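Local coordinates for chitinase A (Pteris ryukyuensis, PDB 5YLG), which probably hydrolyses chitin as a family 18 glycosidase, this chain being its LysM domain, a carbohydrate-binding module, at residues G21-L24 against S25-E28; N38-I41 against G42-V45. All coordinates share one frame; numbering follows the deposited sequence.

Contact 1 of 2, residues G21-L24 against S25-E28. With ZN (zinc ion), chain H; ZN (zinc ion), chain E.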
loop_
_atom_site.group_PDB
_atom_site.type_symbol
_atom_site.label_atom_id
_atom_site.label_comp_id
_atom_site.label_asym_id
_atom_site.label_seq_id
_atom_site.Cartn_x
_atom_site.Cartn_y
_atom_site.Cartn_z
ATOM N N GLY A 21 -7.758 -7.298 -3.593
ATOM C CA GLY A 21 -8.890 -7.845 -2.903
ATOM C C GLY A 21 -8.736 -7.833 -1.434
ATOM O O GLY A 21 -9.249 -8.726 -0.755
ATOM N N ILE A 22 -8.054 -6.830 -0.917
ATOM C CA ILE A 22 -7.879 -6.719 0.537
ATOM C C ILE A 22 -8.543 -5.451 1.028
ATOM O O ILE A 22 -8.768 -4.526 0.286
ATOM C CB ILE A 22 -6.425 -6.720 0.957
ATOM C CG1 ILE A 22 -5.631 -5.592 0.310
ATOM C CG2 ILE A 22 -5.691 -8.064 0.676
ATOM C CD1 ILE A 22 -4.190 -5.503 0.711
ATOM N N SER A 23 -8.854 -5.400 2.307
ATOM C CA SER A 23 -9.338 -4.151 2.886
ATOM C C SER A 23 -8.169 -3.160 3.001
ATOM O O SER A 23 -7.041 -3.522 3.276
ATOM C CB SER A 23 -10.036 -4.319 4.232
ATOM O OG SER A 23 -9.173 -4.857 5.206
ATOM N N LEU A 24 -8.476 -1.862 2.894
ATOM C CA LEU A 24 -7.494 -0.816 3.212
ATOM C C LEU A 24 -7.091 -0.831 4.697
ATOM O O LEU A 24 -5.934 -0.600 5.018
ATOM C CB LEU A 24 -8.010 0.537 2.747
ATOM C CG LEU A 24 -7.163 1.739 3.057
ATOM C CD1 LEU A 24 -5.741 1.599 2.496
ATOM C CD2 LEU A 24 -7.789 2.963 2.435
ATOM N N SER A 25 -8.014 -1.198 5.582
ATOM C CA SER A 25 -7.637 -1.329 6.979
ATOM C C SER A 25 -6.655 -2.495 7.222
ATOM O O SER A 25 -5.699 -2.314 7.960
ATOM C CB SER A 25 -8.864 -1.434 7.848
ATOM O OG SER A 25 -9.860 -2.284 7.243
ATOM N N ASP A 26 -6.831 -3.615 6.532
ATOM C CA ASP A 26 -5.887 -4.682 6.685
ATOM C C ASP A 26 -4.525 -4.219 6.156
ATOM O O ASP A 26 -3.475 -4.436 6.777
ATOM C CB ASP A 26 -6.400 -5.881 6.020
ATOM C CG ASP A 26 -7.459 -6.622 6.866
ATOM O OD1 ASP A 26 -7.728 -6.208 7.987
ATOM O OD2 ASP A 26 -8.100 -7.525 6.362
ATOM N N PHE A 27 -4.522 -3.610 4.986
ATOM C CA PHE A 27 -3.292 -3.086 4.432
ATOM C C PHE A 27 -2.602 -2.153 5.381
ATOM O O PHE A 27 -1.400 -2.221 5.599
ATOM C CB PHE A 27 -3.616 -2.316 3.133
ATOM C CG PHE A 27 -2.451 -1.667 2.480
ATOM C CD1 PHE A 27 -1.608 -2.332 1.618
ATOM C CD2 PHE A 27 -2.248 -0.316 2.714
ATOM C CE1 PHE A 27 -0.555 -1.653 1.042
ATOM C CE2 PHE A 27 -1.182 0.339 2.166
ATOM C CZ PHE A 27 -0.357 -0.369 1.299
ATOM N N GLU A 28 -3.329 -1.247 5.993
ATOM C CA GLU A 28 -2.722 -0.380 6.922
ATOM C C GLU A 28 -2.102 -1.105 8.122
ATOM O O GLU A 28 -1.022 -0.760 8.583
ATOM C CB GLU A 28 -3.733 0.642 7.401
ATOM C CG GLU A 28 -4.185 1.663 6.379
ATOM C CD GLU A 28 -5.377 2.549 6.782
ATOM O OE1 GLU A 28 -6.027 2.311 7.828
ATOM O OE2 GLU A 28 -5.631 3.454 5.989
HETATM ZN ZN ZN H . -7.342 3.605 7.763
HETATM ZN ZN ZN E . -9.577 -8.379 7.135
HETATM O O HOH W 1 -8.189 -8.006 3.649
#
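Ser23 and Asp26 meet in a local helix-capping contact at the surface, where the loop after helix 13-20 turns into helix 24-29. Ser23 is the N-cap. Ser23 OG stands between the backbone N and the carbonyl carbon (chi1 61°), and from there it accepts Asp26 N at 3.0 Å. The bond is moderately bent, at 149°. The return link is indirect: a water accepts from Ser23 N and donates to Asp26 OD2 at 2.8 Å. Asp26 OD2 also binds one zinc ion at 1.9 Å, so a single carboxylate oxygen serves both water and metal. The first helical bonds follow. Phe27 N reaches Ser23 O almost straight, and Glu28 N reaches Leu24 O at 2.9 Å.

On the inner side, Leu24 CD1 lies 4.0 Å from Phe27 CD2, and Ile22 CD1 lies 4.0 Å from Phe27 CB. Both methyls approach the phenyl group obliquely. Cys13 and Ser17 of helix 13-20 also touch Phe27. On the outer side, the extended Glu28 side chain crosses Leu24 at a slant, with Glu28 OE2 3.7 Å from Leu24 CG. Its carboxylate holds a second zinc ion unevenly, through a short OE1 bond and a longer Glu28 OE2 bond of 2.5 Å. Gly21 closes the preceding helix in a Schellman motif. Here a Schellman end followed by a serine N-cap joins the two helices of the beta-alpha-alpha-beta LysM fold.

Contact 2 of 2, residues N38-I41 against G42-V45; sequences NLQI and GQVV
Gln43 folds back over the turn it closes and meets Gln40 twice, once through its backbone and once through its side chain. Gln43 N donates to Gln40 O at 3.0 Å, which closes a type II beta turn from Gln40 to Gln43. The donor sits well above the plane of that carbonyl. The side chain then adds a second bond. CG is anti to the backbone N (chi1 -177°) and the chain stays extended beyond it, which carries the amide back alongside the residues that enter the turn. There Gln43 OE1 accepts Gln40 N at 3.0 Å, with an N-H...O angle of 157°. The donor is slightly tilted from the plane of the amide carbonyl. The Leu39 side chain crosses that of Gln43 at about a right angle. Leu39 CD2 is 3.8 Å from Gln43 OE1 and 3.9 Å from Gln43 NE2.

With an alanine in place of Gln43, Gln40 N would probably lose this acceptor and Leu39 CD2 its packing against the amide.

Gly42 occupies the third position of the turn with a positive phi. A side chain there would collide with Ile41 O, so the turn calls for glycine. At the second position, the CB of Ile41 is directed away from residues 42-45, though Ile41 CG2 stays 3.2 Å from Gly42 N. Gln40 also bends at chi2, and Gln40 NE2 donates to Asn38 O at 3.0 Å, which ties Asn38, just before the turn, to its first residue.

The turn leads into strand 44-46, which runs antiparallel to strand 4-6. Gly42 and Gln43 share backbone bonds with Ile7, and Val45 does so with Tyr5. Leu39, Gln43 and Val45 all touch Ile34, in the loop that follows helix 24-29.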
loop_
_atom_site.group_PDB
_atom_site.type_symbol
_atom_site.label_atom_id
_atom_site.label_comp_id
_atom_site.label_asym_id
_atom_site.label_seq_id
_atom_site.Cartn_x
_atom_site.Cartn_y
_atom_site.Cartn_z
ATOM N N ASN A 38 0.927 10.617 1.232
ATOM C CA ASN A 38 2.284 11.153 0.974
ATOM C C ASN A 38 3.210 9.984 0.533
ATOM O O ASN A 38 4.324 9.927 0.951
ATOM C CB ASN A 38 2.860 11.897 2.216
ATOM C CG ASN A 38 4.102 12.658 1.887
ATOM O OD1 ASN A 38 4.191 13.209 0.796
ATOM N ND2 ASN A 38 5.011 12.738 2.828
ATOM N N LEU A 39 2.644 9.133 -0.316
ATOM C CA LEU A 39 3.425 7.977 -0.855
ATOM C C LEU A 39 4.505 8.533 -1.780
ATOM O O LEU A 39 4.299 9.505 -2.427
ATOM C CB LEU A 39 2.546 7.023 -1.598
ATOM C CG LEU A 39 1.429 6.293 -0.818
ATOM C CD1 LEU A 39 0.655 5.453 -1.827
ATOM C CD2 LEU A 39 2.072 5.520 0.319
ATOM N N GLN A 40 5.641 7.849 -1.758
ATOM C CA GLN A 40 6.815 8.246 -2.604
ATOM C C GLN A 40 6.985 7.156 -3.653
ATOM O O GLN A 40 6.874 5.997 -3.358
ATOM C CB GLN A 40 8.087 8.327 -1.771
ATOM C CG GLN A 40 7.996 9.188 -0.484
ATOM C CD GLN A 40 7.820 10.644 -0.819
ATOM O OE1 GLN A 40 8.608 11.215 -1.595
ATOM N NE2 GLN A 40 6.720 11.246 -0.338
ATOM N N ILE A 41 7.306 7.535 -4.885
ATOM C CA ILE A 41 7.656 6.534 -5.904
ATOM C C ILE A 41 8.892 5.845 -5.404
ATOM O O ILE A 41 9.833 6.445 -4.942
ATOM C CB ILE A 41 7.909 7.199 -7.283
ATOM C CG1 ILE A 41 6.558 7.657 -7.878
ATOM C CG2 ILE A 41 8.630 6.182 -8.187
ATOM C CD1 ILE A 41 6.677 8.673 -8.995
ATOM N N GLY A 42 8.876 4.501 -5.424
ATOM C CA GLY A 42 9.961 3.680 -4.854
ATOM C C GLY A 42 9.736 3.203 -3.468
ATOM O O GLY A 42 10.455 2.368 -2.971
ATOM N N GLN A 43 8.765 3.745 -2.758
ATOM C CA GLN A 43 8.493 3.269 -1.440
ATOM C C GLN A 43 8.042 1.800 -1.465
ATOM O O GLN A 43 7.319 1.403 -2.418
ATOM C CB GLN A 43 7.337 4.170 -0.820
ATOM C CG GLN A 43 6.951 3.864 0.581
ATOM C CD GLN A 43 6.008 4.909 1.129
ATOM O OE1 GLN A 43 5.874 6.039 0.582
ATOM N NE2 GLN A 43 5.362 4.575 2.239
ATOM N N VAL A 44 8.356 1.002 -0.480
ATOM C CA VAL A 44 8.029 -0.371 -0.453
ATOM C C VAL A 44 6.942 -0.612 0.610
ATOM O O VAL A 44 7.059 -0.146 1.752
ATOM C CB VAL A 44 9.236 -1.231 -0.098
ATOM C CG1 VAL A 44 8.886 -2.656 0.084
ATOM C CG2 VAL A 44 10.268 -1.017 -1.224
ATOM N N VAL A 45 5.882 -1.305 0.203
ATOM C CA VAL A 45 4.766 -1.642 1.115
ATOM C C VAL A 45 4.527 -3.103 1.171
ATOM O O VAL A 45 4.940 -3.854 0.284
ATOM C CB VAL A 45 3.501 -0.860 0.667
ATOM C CG1 VAL A 45 3.748 0.596 0.671
ATOM C CG2 VAL A 45 3.001 -1.340 -0.692
#

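Overall arrangement
Contacts 1 and 2 are both local surface contacts, with centres 16 Å apart on opposite sides of the chain's centre. Contact 1 starts helix 24-29; contact 2 leads into strand 44-46. Their chemistry differs accordingly. Residues 21-28 combine a helix cap with carboxylates that bind zinc ions. Residues 38-45 rely on uncharged amides and a type II turn with glycine in its third position, although Asn38 lies near the zinc site of Asp35 and Asn37. Contact 1 includes one buried residue, Phe27. Beside contact 2 lies the buried Val45, and the two meet: Phe27 CZ is 3.9 Å from Val45 CB. Ile34 touches both as well. This packing brings helix and strand together inside the small LysM domain.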